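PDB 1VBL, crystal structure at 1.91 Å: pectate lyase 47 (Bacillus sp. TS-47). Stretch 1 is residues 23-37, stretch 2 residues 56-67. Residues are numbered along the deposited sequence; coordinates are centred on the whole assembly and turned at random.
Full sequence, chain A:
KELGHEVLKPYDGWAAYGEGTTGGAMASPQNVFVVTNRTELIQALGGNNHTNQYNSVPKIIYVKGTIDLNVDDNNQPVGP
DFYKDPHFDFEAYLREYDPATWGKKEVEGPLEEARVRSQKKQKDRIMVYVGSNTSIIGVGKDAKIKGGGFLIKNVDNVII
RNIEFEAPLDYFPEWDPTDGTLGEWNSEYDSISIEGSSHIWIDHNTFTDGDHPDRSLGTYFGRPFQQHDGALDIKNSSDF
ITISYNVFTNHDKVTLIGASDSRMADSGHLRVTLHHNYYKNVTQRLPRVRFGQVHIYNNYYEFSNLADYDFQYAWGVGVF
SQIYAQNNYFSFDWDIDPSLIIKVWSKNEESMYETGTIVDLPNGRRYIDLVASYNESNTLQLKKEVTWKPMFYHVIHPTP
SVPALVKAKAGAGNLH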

# COMPACT_ATOMS: atom_id res chain seq x y z
N GLY A 23 9.37 -17.30 0.38
CA GLY A 23 8.35 -17.37 -0.65
C GLY A 23 8.25 -18.76 -1.25
O GLY A 23 8.18 -19.75 -0.52
N GLY A 24 8.24 -18.84 -2.58
CA GLY A 24 8.14 -20.14 -3.23
C GLY A 24 9.47 -20.63 -3.76
O GLY A 24 9.51 -21.44 -4.69
N ALA A 25 10.56 -20.16 -3.17
CA ALA A 25 11.91 -20.52 -3.60
C ALA A 25 12.17 -22.03 -3.69
O ALA A 25 12.86 -22.48 -4.60
N MET A 26 11.62 -22.80 -2.76
CA MET A 26 11.82 -24.25 -2.75
C MET A 26 10.83 -24.99 -3.65
O MET A 26 10.64 -26.20 -3.50
N ALA A 27 10.22 -24.28 -4.59
CA ALA A 27 9.24 -24.88 -5.49
C ALA A 27 9.84 -25.93 -6.41
O ALA A 27 10.97 -25.78 -6.89
N SER A 28 9.09 -26.99 -6.66
CA SER A 28 9.52 -28.05 -7.57
C SER A 28 9.43 -27.47 -8.98
O SER A 28 8.61 -26.59 -9.23
N PRO A 29 10.27 -27.95 -9.90
CA PRO A 29 10.24 -27.44 -11.28
C PRO A 29 8.86 -27.41 -11.92
O PRO A 29 8.59 -26.59 -12.79
N GLN A 30 7.97 -28.30 -11.48
CA GLN A 30 6.62 -28.36 -12.03
C GLN A 30 5.73 -27.26 -11.44
O GLN A 30 4.62 -27.02 -11.92
N ASN A 31 6.23 -26.59 -10.41
CA ASN A 31 5.48 -25.53 -9.75
C ASN A 31 6.06 -24.15 -10.00
O ASN A 31 5.89 -23.23 -9.20
N VAL A 32 6.76 -24.01 -11.12
CA VAL A 32 7.36 -22.75 -11.54
C VAL A 32 6.59 -22.39 -12.80
O VAL A 32 6.66 -23.11 -13.80
N PHE A 33 5.86 -21.28 -12.76
CA PHE A 33 5.06 -20.88 -13.91
C PHE A 33 5.43 -19.54 -14.52
O PHE A 33 6.09 -18.71 -13.90
N VAL A 34 4.98 -19.36 -15.76
CA VAL A 34 5.15 -18.11 -16.48
C VAL A 34 3.73 -17.77 -16.90
O VAL A 34 3.09 -18.55 -17.61
N VAL A 35 3.22 -16.63 -16.44
CA VAL A 35 1.85 -16.24 -16.76
C VAL A 35 1.78 -14.93 -17.53
O VAL A 35 2.60 -14.03 -17.32
N THR A 36 0.80 -14.84 -18.42
CA THR A 36 0.63 -13.65 -19.26
C THR A 36 -0.77 -13.02 -19.19
O THR A 36 -1.02 -12.01 -19.85
N ASN A 37 -1.67 -13.62 -18.42
CA ASN A 37 -3.02 -13.08 -18.29
C ASN A 37 -3.69 -13.55 -17.00
O ASN A 37 -3.16 -14.41 -16.30
N SER A 56 -0.87 -23.85 -0.18
CA SER A 56 0.43 -23.55 0.41
C SER A 56 1.59 -24.29 -0.25
O SER A 56 2.70 -24.33 0.30
N VAL A 57 1.35 -24.87 -1.42
CA VAL A 57 2.42 -25.57 -2.12
C VAL A 57 3.45 -24.57 -2.63
O VAL A 57 3.10 -23.59 -3.28
N PRO A 58 4.74 -24.80 -2.33
CA PRO A 58 5.79 -23.88 -2.79
C PRO A 58 5.65 -23.66 -4.29
O PRO A 58 5.63 -24.62 -5.06
N LYS A 59 5.54 -22.41 -4.70
CA LYS A 59 5.37 -22.11 -6.12
C LYS A 59 5.96 -20.76 -6.51
O LYS A 59 5.91 -19.79 -5.74
N ILE A 60 6.51 -20.72 -7.72
CA ILE A 60 7.09 -19.50 -8.25
C ILE A 60 6.29 -19.13 -9.48
O ILE A 60 6.06 -19.96 -10.37
N ILE A 61 5.85 -17.88 -9.53
CA ILE A 61 5.05 -17.40 -10.63
C ILE A 61 5.67 -16.16 -11.26
O ILE A 61 5.74 -15.10 -10.63
N TYR A 62 6.13 -16.30 -12.50
CA TYR A 62 6.74 -15.20 -13.23
C TYR A 62 5.69 -14.48 -14.05
O TYR A 62 4.99 -15.10 -14.85
N VAL A 63 5.59 -13.18 -13.85
CA VAL A 63 4.64 -12.36 -14.58
C VAL A 63 5.32 -11.74 -15.79
O VAL A 63 6.24 -10.93 -15.65
N LYS A 64 4.88 -12.14 -16.98
CA LYS A 64 5.47 -11.61 -18.21
C LYS A 64 4.50 -10.67 -18.92
O LYS A 64 3.38 -11.05 -19.24
N GLY A 65 4.96 -9.45 -19.17
CA GLY A 65 4.12 -8.48 -19.86
C GLY A 65 3.10 -7.85 -18.94
O GLY A 65 3.25 -7.85 -17.73
N THR A 66 2.04 -7.30 -19.53
CA THR A 66 0.99 -6.65 -18.77
C THR A 66 -0.19 -7.59 -18.53
O THR A 66 -0.72 -8.19 -19.47
N ILE A 67 -0.58 -7.73 -17.27
CA ILE A 67 -1.71 -8.57 -16.91
C ILE A 67 -2.81 -7.68 -16.35
O ILE A 67 -2.68 -7.11 -15.27

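The contact between these two stretches of pectate lyase 47 is a parallel β-pairing, in which a ladder of backbone hydrogen bonds holds the register and side chains of like position pack beside one another on each face of the sheet. Strand 32-35 runs alongside the strand that includes Ile60 to Tyr62 at an angle of 21°, and the stretches together bury 912 Å². As is usual for parallel strands, one partner supplies both donor and acceptor from alternate residues: Phe33 N donates to Ile60 O (2.7 Å), Phe33 O accepts from Tyr62 N (2.8 Å), Val35 N donates to Tyr62 O (2.8 Å) and Val35 O accepts from Lys64 N (3.0 Å). The ladder begins one step earlier, where Ile60 N donates to Asn31 O (3.0 Å).

Because paired residues in a parallel register point to the same face, the side chains sort themselves into two rows. One face carries Val32, Val34, Ile60 and Tyr62. Val32, in the t rotamer, brings CG1 to 4.2 Å from Ile60 CB, and the same CG1 lies 3.8 Å from Tyr62 CE2, at the edge of the ring. Tyr62 is m (chi1 -72°), and its CB lies 4.4 Å from CG2 of Val34, another t valine. The Tyr62 hydroxyl finds its hydrogen bond elsewhere in the structure.

On the other face lie Phe33, Val35, Ile61 and Val63. Phe33 is m, with CD1 4.1 Å from CG1 of Ile61, itself m,t; Lys59 CB sits at the ring edge, 4.3 Å from Phe33 CE1. The buried Val35, also m, is the hub of this face: its CG2 lies 3.8 Å from Ile61 CG2, 4.2 Å from Val63 CG2 and 3.7 Å from Ile67 CD1. Ile67, m,t and pointing toward the first stretch, extends this apolar cluster beyond the paired strands, and its CG1 approaches Thr36 C to 3.6 Å.

Before the strand, a type I turn from Gly24 to Ala27 packs against Pro58, Lys59 and Ile60. Ile60, m,t, brings CG1 to 3.1 Å from Gly24 O and 4.0 Å from Ala27 CB; that methyl points toward the second stretch and also meets Pro58 CB at 4.2 Å. Gly24 itself fits closely, its CA 3.4 Å from Lys59 O, and an ideal CB there would clash with that oxygen at 1.9 Å.

Most polar groups around this apolar packing find partners, but the backbone N of Asn37 is buried without one. Asn31, m, points toward the second stretch, with OD1 3.4 Å from Val57 CG1. Water 1 joins the two chain segments: it donates to Asn31 OD1 (2.8 Å) and to Pro58 O (2.6 Å) and accepts from Ser28 N (3.0 Å). The CA-to-CB bond of Lys59 points away from the first stretch, though CB still touches it; the side chain is p,t,t,m, and NZ donates to Val57 O (2.8 Å). At the far end, water 2 lies within hydrogen-bonding distance of Thr36 O (3.1 Å) and Lys64 O (3.0 Å).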

# COMPACT_ATOMS: atom_id res chain seq x y z
CB ALA A 25 12.94 -19.87 -2.68
CB MET A 26 11.70 -24.80 -1.33
CG MET A 26 12.79 -24.33 -0.37
SD MET A 26 12.57 -24.99 1.29
CE MET A 26 13.51 -26.52 1.17
CB ALA A 27 8.56 -23.80 -6.32
CB SER A 28 8.58 -29.26 -7.47
OG SER A 28 8.49 -29.73 -6.13
CB PRO A 29 11.23 -28.35 -12.01
CG PRO A 29 11.27 -29.59 -11.17
CD PRO A 29 11.24 -29.05 -9.78
CB GLN A 30 5.99 -29.73 -11.77
CG GLN A 30 6.17 -30.25 -10.35
CD GLN A 30 7.41 -31.11 -10.20
OE1 GLN A 30 8.51 -30.73 -10.62
NE2 GLN A 30 7.24 -32.28 -9.60
CB ASN A 31 5.38 -25.83 -8.26
CG ASN A 31 4.45 -26.99 -7.96
OD1 ASN A 31 4.66 -27.75 -7.02
ND2 ASN A 31 3.41 -27.13 -8.78
CB VAL A 32 8.85 -22.91 -11.87
CG1 VAL A 32 9.42 -21.58 -12.33
CG2 VAL A 32 9.60 -23.40 -10.65
CB PHE A 33 3.58 -20.83 -13.53
CG PHE A 33 3.11 -21.99 -12.70
CD1 PHE A 33 3.40 -22.07 -11.34
CD2 PHE A 33 2.36 -23.02 -13.28
CE1 PHE A 33 2.96 -23.14 -10.57
CE2 PHE A 33 1.92 -24.10 -12.52
CZ PHE A 33 2.21 -24.16 -11.16
CB VAL A 34 6.03 -18.28 -17.73
CG1 VAL A 34 6.12 -16.95 -18.47
CG2 VAL A 34 7.43 -18.75 -17.33
CB VAL A 35 0.99 -16.13 -15.48
CG1 VAL A 35 0.96 -17.48 -14.77
CG2 VAL A 35 1.55 -15.06 -14.55
CB THR A 36 0.95 -13.98 -20.73
OG1 THR A 36 0.01 -14.95 -21.22
CG2 THR A 36 2.36 -14.56 -20.85
CB ASN A 37 -3.88 -13.46 -19.50
CG ASN A 37 -4.04 -14.96 -19.66
OD1 ASN A 37 -4.47 -15.65 -18.74
ND2 ASN A 37 -3.71 -15.47 -20.85
CB SER A 56 0.41 -23.87 1.91
OG SER A 56 0.14 -25.24 2.15
CB VAL A 57 1.88 -26.37 -3.33
CG1 VAL A 57 3.03 -26.97 -4.11
CG2 VAL A 57 0.93 -27.47 -2.85
CB PRO A 58 7.07 -24.63 -2.43
CG PRO A 58 6.69 -25.32 -1.16
CD PRO A 58 5.32 -25.87 -1.49
CB LYS A 59 3.88 -22.14 -6.46
CG LYS A 59 3.02 -21.26 -5.56
CD LYS A 59 1.56 -21.69 -5.58
CE LYS A 59 0.80 -21.05 -4.43
NZ LYS A 59 1.41 -21.35 -3.10
CB ILE A 60 8.56 -19.69 -8.66
CG1 ILE A 60 9.41 -20.01 -7.43
CG2 ILE A 60 9.08 -18.44 -9.36
CD1 ILE A 60 10.85 -20.34 -7.73
CB ILE A 61 3.62 -17.08 -10.16
CG1 ILE A 61 3.00 -18.35 -9.56
CG2 ILE A 61 2.80 -16.54 -11.31
CD1 ILE A 61 1.62 -18.15 -8.97
CB TYR A 62 7.85 -15.73 -14.15
CG TYR A 62 9.08 -16.19 -13.41
CD1 TYR A 62 9.91 -15.27 -12.77
CD2 TYR A 62 9.41 -17.54 -13.35
CE1 TYR A 62 11.05 -15.69 -12.08
CE2 TYR A 62 10.55 -17.97 -12.66
CZ TYR A 62 11.36 -17.04 -12.03
OH TYR A 62 12.49 -17.46 -11.36
CB VAL A 63 4.08 -11.22 -13.69
CG1 VAL A 63 3.14 -10.34 -14.50
CG2 VAL A 63 3.35 -11.81 -12.49
CB LYS A 64 5.87 -12.73 -19.16
CG LYS A 64 6.54 -12.21 -20.43
CD LYS A 64 6.98 -13.32 -21.35
CE LYS A 64 7.67 -12.75 -22.59
NZ LYS A 64 8.14 -13.83 -23.52
CB THR A 66 0.47 -5.39 -19.49
OG1 THR A 66 1.53 -4.44 -19.60
CG2 THR A 66 -0.69 -4.76 -18.73
CB ILE A 67 -1.34 -9.64 -15.85
CG1 ILE A 67 -0.43 -10.70 -16.48
CG2 ILE A 67 -2.61 -10.30 -15.32
CD1 ILE A 67 -0.10 -11.86 -15.54
O HOH W 1 6.53 -27.11 -5.05
O HOH W 2 1.16 -10.31 -21.18